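PDB 2YB5: putative fusidic acid resistance protein from Staphylococcus aureus, which confers resistance to the antibiotic fusidic acid, probably by binding elongation factor G and promoting its clearance from the ribosome. Local coordinates for residues I23-T28 and K35-F40; Q94-F99 and L105-I110; I133-K136 and F142-I145. One frame throughout, in Å; residues are numbered along the deposited sequence.

Contact 1: residues I23-T28 and K35-F40; sequences IKLYRT and KTQKDF
The hydroxyl of Tyr26 is held by a hydrogen bond to the backbone carbonyl of Ile63 and, across the two helices, meets the aliphatic part of Lys38. Its OH lies 4.2 Å from Lys38 CD, which sits at the edge of the phenol ring, near the ring plane, and the two side chains run at about a right angle to each other. Lys38 sends CG anti to its own N (chi1 -173°), and its chain then bends at chi3 (81°). These turns bring CD to the edge of the phenol and carry NZ on to a salt bridge with Asp64. The lysine thus serves twice, its CD as a loose neighbour of the tyrosine hydroxyl and its end as a charge partner of a third part of the chain.

Leu25 is the apolar half of the contact. It points at the second helix, and its CD2 branch comes up to the start of the Gln37 side chain, 3.3 Å from Gln37 CB, a tight approach. Leu25 CD2 is also 3.7 Å from Lys38 N. The other branch, Leu25 CD1, turns to the end of Gln37, where it is 3.7 Å from Gln37 OE1; this is packing alone. No hydrogen bond passes between the two segments.

Residues 23-27 and 35-40 are nearly antiparallel (160°), with their axes 10.4 Å apart at closest approach. They form the tip of a helical hairpin, the last turn of helix 9-27 against the first turns of helix 35-50. Met31 and His34 of the connecting loop pack on Leu25, while Ile63, at the end of helix 59-63, and Asp64 just beyond it tie the hairpin to the next helix.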
# COMPACT_ATOMS: atom_id res chain seq x y z
N ILE A 23 -20.12 4.37 -0.76
CA ILE A 23 -20.75 4.77 -2.01
C ILE A 23 -21.54 3.62 -2.66
O ILE A 23 -22.59 3.85 -3.26
CB ILE A 23 -19.73 5.35 -2.99
CG1 ILE A 23 -19.24 6.72 -2.49
CG2 ILE A 23 -20.33 5.50 -4.38
CD1 ILE A 23 -18.06 7.29 -3.27
N LYS A 24 -21.03 2.39 -2.54
CA LYS A 24 -21.78 1.22 -3.01
C LYS A 24 -23.11 1.12 -2.26
O LYS A 24 -24.16 0.97 -2.88
CB LYS A 24 -20.98 -0.08 -2.81
CG LYS A 24 -19.87 -0.31 -3.84
CD LYS A 24 -19.00 -1.50 -3.42
CE LYS A 24 -18.20 -2.07 -4.56
NZ LYS A 24 -17.25 -3.14 -4.10
N LEU A 25 -23.06 1.22 -0.93
CA LEU A 25 -24.27 1.23 -0.11
C LEU A 25 -25.22 2.34 -0.53
O LEU A 25 -26.41 2.10 -0.72
CB LEU A 25 -23.94 1.34 1.38
CG LEU A 25 -23.79 0.03 2.17
CD1 LEU A 25 -22.90 -0.96 1.46
CD2 LEU A 25 -23.26 0.32 3.56
N TYR A 26 -24.71 3.56 -0.68
CA TYR A 26 -25.53 4.68 -1.11
C TYR A 26 -26.12 4.45 -2.51
O TYR A 26 -27.23 4.90 -2.79
CB TYR A 26 -24.75 6.00 -1.09
CG TYR A 26 -24.22 6.44 0.26
CD1 TYR A 26 -24.86 6.09 1.45
CD2 TYR A 26 -23.09 7.25 0.35
CE1 TYR A 26 -24.36 6.51 2.69
CE2 TYR A 26 -22.59 7.67 1.57
CZ TYR A 26 -23.23 7.30 2.73
OH TYR A 26 -22.72 7.74 3.94
N ARG A 27 -25.40 3.73 -3.37
CA ARG A 27 -25.91 3.37 -4.70
C ARG A 27 -27.17 2.50 -4.63
O ARG A 27 -28.02 2.58 -5.51
CB ARG A 27 -24.85 2.66 -5.54
N THR A 28 -27.26 1.66 -3.60
CA THR A 28 -28.49 0.93 -3.33
C THR A 28 -29.42 1.93 -2.65
O THR A 28 -29.12 2.44 -1.57
CB THR A 28 -28.27 -0.32 -2.43
OG1 THR A 28 -29.20 -1.34 -2.80
CG2 THR A 28 -28.46 0.01 -0.95
N LYS A 35 -28.43 0.38 7.12
CA LYS A 35 -28.02 1.31 8.17
C LYS A 35 -26.88 0.73 9.00
O LYS A 35 -25.91 1.42 9.30
CB LYS A 35 -29.19 1.66 9.08
CG LYS A 35 -28.90 2.77 10.09
CD LYS A 35 -28.31 2.26 11.42
CE LYS A 35 -29.28 1.36 12.20
NZ LYS A 35 -30.59 2.01 12.44
N THR A 36 -27.01 -0.54 9.38
CA THR A 36 -26.00 -1.21 10.19
C THR A 36 -24.65 -1.27 9.47
O THR A 36 -23.61 -1.06 10.08
CB THR A 36 -26.46 -2.62 10.59
OG1 THR A 36 -27.68 -2.52 11.34
CG2 THR A 36 -25.39 -3.31 11.43
N GLN A 37 -24.68 -1.52 8.16
CA GLN A 37 -23.50 -1.49 7.33
C GLN A 37 -22.91 -0.08 7.30
O GLN A 37 -21.70 0.08 7.38
CB GLN A 37 -23.79 -1.95 5.90
CG GLN A 37 -24.16 -3.44 5.78
CD GLN A 37 -24.67 -3.82 4.39
OE1 GLN A 37 -23.89 -3.92 3.45
NE2 GLN A 37 -25.98 -4.05 4.28
N LYS A 38 -23.77 0.93 7.18
CA LYS A 38 -23.31 2.32 7.13
C LYS A 38 -22.57 2.69 8.40
O LYS A 38 -21.48 3.24 8.35
CB LYS A 38 -24.45 3.31 6.91
CG LYS A 38 -23.96 4.75 6.67
CD LYS A 38 -25.11 5.76 6.76
CE LYS A 38 -25.45 6.11 8.21
NZ LYS A 38 -26.26 7.36 8.33
N ASP A 39 -23.17 2.38 9.55
CA ASP A 39 -22.53 2.70 10.82
C ASP A 39 -21.23 1.90 10.95
O ASP A 39 -20.26 2.40 11.49
CB ASP A 39 -23.45 2.41 12.01
CG ASP A 39 -24.67 3.33 12.07
OD1 ASP A 39 -24.60 4.47 11.57
OD2 ASP A 39 -25.69 2.90 12.63
N PHE A 40 -21.22 0.67 10.43
CA PHE A 40 -20.01 -0.13 10.44
C PHE A 40 -18.86 0.56 9.70
O PHE A 40 -17.79 0.76 10.27
CB PHE A 40 -20.23 -1.52 9.83
CG PHE A 40 -18.96 -2.32 9.70
CD1 PHE A 40 -18.32 -2.81 10.84
CD2 PHE A 40 -18.38 -2.56 8.46
CE1 PHE A 40 -17.15 -3.55 10.74
CE2 PHE A 40 -17.20 -3.29 8.34
CZ PHE A 40 -16.58 -3.79 9.48

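Contact 2: residues Q94-F99 and L105-I110; sequences QLEKIF and LKRPDI
The end of helix 92-98 and the loop that returns past it toward strand 121-125 are joined here through Leu95, the leucine that meets three residues of segment 105-110. Its CG lies 4.0 Å from CD2 of Leu105, whose side chain crosses it at about a right angle. From the CD2 branch of Leu95 two further contacts fan out: one to the aliphatic CG of Arg107 at 3.8 Å, the other to CD of the Pro108 ring at 4.0 Å.

Leu105 uses both of its branches. With CG anti to the backbone N (chi1 180°), it reaches back to the helix, so that while CD2 touches Leu95, CD1 stands 4.1 Å from CD2 of the Phe99 ring. Phe99 is the first residue to leave the helix; a face of its ring takes CG2 of the preceding Ile98, 3.7 Å above the plane, and Tyr132 meets it edge-to-face.

At the solvent-exposed side, Glu96 and Arg107 link the helix to the loop by a salt bridge, Glu96 OE2 to Arg107 NH1 at 3.3 Å. The glutamate chain is extended, whereas the arginine bends at chi2 and chi3; their carboxylate and guanidinium planes stand 67° apart, so the charges do not pair flat, side by side.

Trp123 and Val134 of the adjoining strands touch Leu95 as well, and the Trp123 indole NH bonds to the carbonyl of Lys106. The result is a short helix and its following loop packed on part of one face of the antiparallel sheet, in the region assigned to the FBP-type treble-clef zinc-finger family, away from the zinc-binding cysteines.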
# COMPACT_ATOMS: atom_id res chain seq x y z
N GLN A 94 22.77 3.76 3.54
CA GLN A 94 21.82 2.80 4.14
C GLN A 94 21.37 1.74 3.13
O GLN A 94 21.30 0.57 3.44
CB GLN A 94 20.60 3.49 4.70
CG GLN A 94 20.80 4.30 5.96
CD GLN A 94 19.50 4.94 6.44
OE1 GLN A 94 18.95 5.83 5.78
NE2 GLN A 94 18.98 4.47 7.57
N LEU A 95 21.03 2.19 1.92
CA LEU A 95 20.65 1.32 0.81
C LEU A 95 21.77 0.35 0.45
O LEU A 95 21.54 -0.85 0.27
CB LEU A 95 20.30 2.18 -0.40
CG LEU A 95 19.27 1.71 -1.41
CD1 LEU A 95 17.94 1.30 -0.75
CD2 LEU A 95 19.04 2.84 -2.40
N GLU A 96 22.98 0.87 0.31
CA GLU A 96 24.13 0.04 0.02
C GLU A 96 24.37 -1.01 1.12
O GLU A 96 24.74 -2.15 0.81
CB GLU A 96 25.37 0.91 -0.24
CG GLU A 96 25.26 1.65 -1.58
CD GLU A 96 26.17 2.86 -1.71
OE1 GLU A 96 26.82 3.30 -0.73
OE2 GLU A 96 26.22 3.39 -2.84
N LYS A 97 24.10 -0.65 2.38
CA LYS A 97 24.25 -1.59 3.49
C LYS A 97 23.19 -2.69 3.48
O LYS A 97 23.50 -3.85 3.71
CB LYS A 97 24.18 -0.85 4.83
CG LYS A 97 24.28 -1.79 6.04
CD LYS A 97 24.78 -1.03 7.26
CE LYS A 97 25.10 -1.97 8.42
NZ LYS A 97 25.99 -1.28 9.41
N ILE A 98 21.95 -2.31 3.22
CA ILE A 98 20.86 -3.27 3.10
C ILE A 98 21.19 -4.30 2.01
O ILE A 98 20.98 -5.50 2.21
CB ILE A 98 19.53 -2.57 2.77
CG1 ILE A 98 19.06 -1.75 3.98
CG2 ILE A 98 18.45 -3.58 2.33
CD1 ILE A 98 17.98 -0.72 3.64
N PHE A 99 21.71 -3.83 0.88
CA PHE A 99 22.10 -4.71 -0.22
C PHE A 99 23.63 -4.82 -0.36
O PHE A 99 24.17 -4.76 -1.47
CB PHE A 99 21.44 -4.23 -1.52
CG PHE A 99 19.94 -4.24 -1.46
CD1 PHE A 99 19.26 -5.44 -1.34
CD2 PHE A 99 19.22 -3.07 -1.50
CE1 PHE A 99 17.89 -5.46 -1.27
CE2 PHE A 99 17.83 -3.09 -1.44
CZ PHE A 99 17.17 -4.28 -1.32
N LEU A 105 24.58 -1.64 -7.69
CA LEU A 105 23.20 -1.42 -7.22
C LEU A 105 22.52 -0.27 -7.96
O LEU A 105 22.84 0.89 -7.72
CB LEU A 105 23.16 -1.16 -5.71
CG LEU A 105 21.76 -0.91 -5.11
CD1 LEU A 105 20.91 -2.18 -5.15
CD2 LEU A 105 21.82 -0.36 -3.69
N LYS A 106 21.58 -0.60 -8.82
CA LYS A 106 20.73 0.42 -9.42
C LYS A 106 19.87 1.06 -8.33
O LYS A 106 19.11 0.37 -7.63
CB LYS A 106 19.83 -0.14 -10.51
CG LYS A 106 18.82 0.87 -11.03
CD LYS A 106 18.25 0.50 -12.38
CE LYS A 106 17.52 1.69 -13.01
NZ LYS A 106 17.28 1.49 -14.47
N ARG A 107 19.98 2.38 -8.22
CA ARG A 107 19.19 3.14 -7.27
C ARG A 107 17.83 3.51 -7.90
O ARG A 107 17.72 3.63 -9.12
CB ARG A 107 19.99 4.36 -6.79
CG ARG A 107 20.86 4.02 -5.56
CD ARG A 107 22.32 4.42 -5.67
NE ARG A 107 22.53 5.83 -5.40
CZ ARG A 107 23.67 6.39 -4.97
NH1 ARG A 107 24.77 5.67 -4.71
NH2 ARG A 107 23.71 7.70 -4.80
N PRO A 108 16.79 3.64 -7.06
CA PRO A 108 15.51 4.09 -7.58
C PRO A 108 15.54 5.59 -7.92
O PRO A 108 16.34 6.34 -7.37
CB PRO A 108 14.56 3.83 -6.42
CG PRO A 108 15.38 3.91 -5.22
CD PRO A 108 16.77 3.49 -5.60
N ASP A 109 14.67 5.99 -8.84
CA ASP A 109 14.55 7.37 -9.28
C ASP A 109 13.58 8.08 -8.34
O ASP A 109 12.38 7.82 -8.36
CB ASP A 109 14.02 7.39 -10.71
CG ASP A 109 14.06 8.76 -11.34
OD1 ASP A 109 14.18 9.79 -10.63
OD2 ASP A 109 13.96 8.80 -12.59
N ILE A 110 14.12 8.96 -7.50
CA ILE A 110 13.31 9.69 -6.53
C ILE A 110 12.23 10.59 -7.15
O ILE A 110 11.26 10.94 -6.48
CB ILE A 110 14.20 10.54 -5.58
CG1 ILE A 110 15.08 11.55 -6.35
CG2 ILE A 110 15.06 9.63 -4.74
CD1 ILE A 110 14.40 12.87 -6.67

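Contact 3: residues I133-K136 and F142-I145; sequences IVYK and FEGI
Two rings flank the paired strands, on opposite faces of the sheet. Over one face of the Phe142 ring lies Lys136, its CE 3.3 Å above the plane and displaced toward the rim, while the Tyr135 carbonyl O comes to the ring's edge. The lysine chain bends at chi2 (-73°), which draws CD and CE across the phenyl. Lys136 CE makes a CH-pi contact, 3.5 Å from the Phe142 ring centroid, and Lys136 NZ a longer cation-pi contact at 4.8 Å. NZ has its salt bridge with Asp140, in the turn between the strands. Val134 CG1 approaches the same ring obliquely, 4.0 Å from Phe142 CD1.

On the other side of the sheet, the Tyr135 ring has Glu143 O over one face, nearer the rim than the centre. Tyr135 places CG between its backbone N and carbonyl carbon (chi1 60°), bringing the ring over the neighbouring strand. There Tyr135 OH donates to Glu143 OE1 at 2.7 Å, and OE1 accepts with its anti lone pair, the one turned away from OE2; ring and carboxylate planes are nearly perpendicular, 82° apart. Asn137 bonds to OE2, so each carboxylate oxygen has a partner.

The strands are the two arms of a beta hairpin within the five-stranded antiparallel sheet. Two hydrogen-bonded pairs fix the register. Ile133 N reaches Ile145 O at 2.9 Å and Ile133 O receives Ile145 N; Glu143 N gives Tyr135 O a bond of 2.8 Å, and Tyr135 N returns one to Glu143 O. Between them Gly144, opposite Val134, brings its CA to 3.2 Å from Ile133 O.

Helix 204-214 covers the side of Tyr135 and Ile145, through Leu207, Ile211 and Ile214, whereas Pro90 and helix 92-98 cover that of Val134 and Phe142.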
# COMPACT_ATOMS: atom_id res chain seq x y z
N ILE A 133 13.06 -4.55 -3.16
CA ILE A 133 11.96 -4.12 -2.31
C ILE A 133 12.51 -3.68 -0.96
O ILE A 133 13.19 -4.45 -0.31
CB ILE A 133 10.91 -5.24 -2.12
CG1 ILE A 133 10.08 -5.41 -3.40
CG2 ILE A 133 10.00 -4.95 -0.91
CD1 ILE A 133 9.44 -6.81 -3.57
N VAL A 134 12.24 -2.44 -0.56
CA VAL A 134 12.68 -1.90 0.72
C VAL A 134 11.45 -1.45 1.51
O VAL A 134 10.50 -0.91 0.94
CB VAL A 134 13.69 -0.73 0.53
CG1 VAL A 134 14.00 -0.02 1.85
CG2 VAL A 134 15.00 -1.25 -0.11
N TYR A 135 11.49 -1.70 2.82
CA TYR A 135 10.40 -1.40 3.74
C TYR A 135 10.93 -1.28 5.17
O TYR A 135 12.09 -1.61 5.46
CB TYR A 135 9.33 -2.50 3.66
CG TYR A 135 9.86 -3.88 4.01
CD1 TYR A 135 9.85 -4.32 5.33
CD2 TYR A 135 10.39 -4.73 3.04
CE1 TYR A 135 10.35 -5.57 5.67
CE2 TYR A 135 10.91 -5.96 3.37
CZ TYR A 135 10.87 -6.38 4.70
OH TYR A 135 11.37 -7.59 5.07
N LYS A 136 10.06 -0.79 6.05
CA LYS A 136 10.31 -0.76 7.49
C LYS A 136 9.66 -1.97 8.14
O LYS A 136 8.51 -2.29 7.83
CB LYS A 136 9.72 0.50 8.11
CG LYS A 136 10.42 1.79 7.72
CD LYS A 136 11.77 1.94 8.38
CE LYS A 136 12.28 3.37 8.31
NZ LYS A 136 11.70 4.24 9.39
N PHE A 142 14.78 -0.48 8.62
CA PHE A 142 14.79 -0.82 7.22
C PHE A 142 15.20 -2.26 7.02
O PHE A 142 16.15 -2.74 7.63
CB PHE A 142 15.74 0.09 6.43
CG PHE A 142 15.21 1.47 6.17
CD1 PHE A 142 14.00 1.66 5.50
CD2 PHE A 142 15.94 2.59 6.55
CE1 PHE A 142 13.51 2.95 5.24
CE2 PHE A 142 15.47 3.88 6.30
CZ PHE A 142 14.25 4.06 5.64
N GLU A 143 14.43 -2.96 6.20
CA GLU A 143 14.82 -4.26 5.66
C GLU A 143 14.69 -4.17 4.15
O GLU A 143 14.06 -3.25 3.63
CB GLU A 143 13.92 -5.37 6.21
CG GLU A 143 14.31 -5.83 7.61
CD GLU A 143 13.32 -6.80 8.21
OE1 GLU A 143 12.35 -7.19 7.51
OE2 GLU A 143 13.52 -7.17 9.38
N GLY A 144 15.29 -5.14 3.47
CA GLY A 144 15.23 -5.20 2.03
C GLY A 144 15.42 -6.62 1.53
O GLY A 144 16.06 -7.46 2.19
N ILE A 145 14.86 -6.88 0.36
CA ILE A 145 14.98 -8.16 -0.31
C ILE A 145 15.07 -7.85 -1.80
O ILE A 145 14.65 -6.78 -2.23
CB ILE A 145 13.73 -9.02 0.01
CG1 ILE A 145 13.96 -10.48 -0.36
CG2 ILE A 145 12.50 -8.48 -0.70
CD1 ILE A 145 12.75 -11.39 -0.07

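Contact 1 stands apart in the N-terminal helical region, its nearest atoms about 25 Å from contact 3 and about 30 Å from contact 2. Contacts 2 and 3 adjoin, their centres about 10 Å apart: Ile98 CG2 lies 3.6 Å from Gly144 CA, so helix 92-98 rests on the hairpin. Contact 3 is the most interior, with none of its touching residues exposed, and relies on backbone hydrogen bonds; contacts 1 and 2 reach the surface and have none between their segments. Contact 2 has a salt bridge between its own segments, at the surface, whereas the charged end in contact 1 is paired outside the two helices.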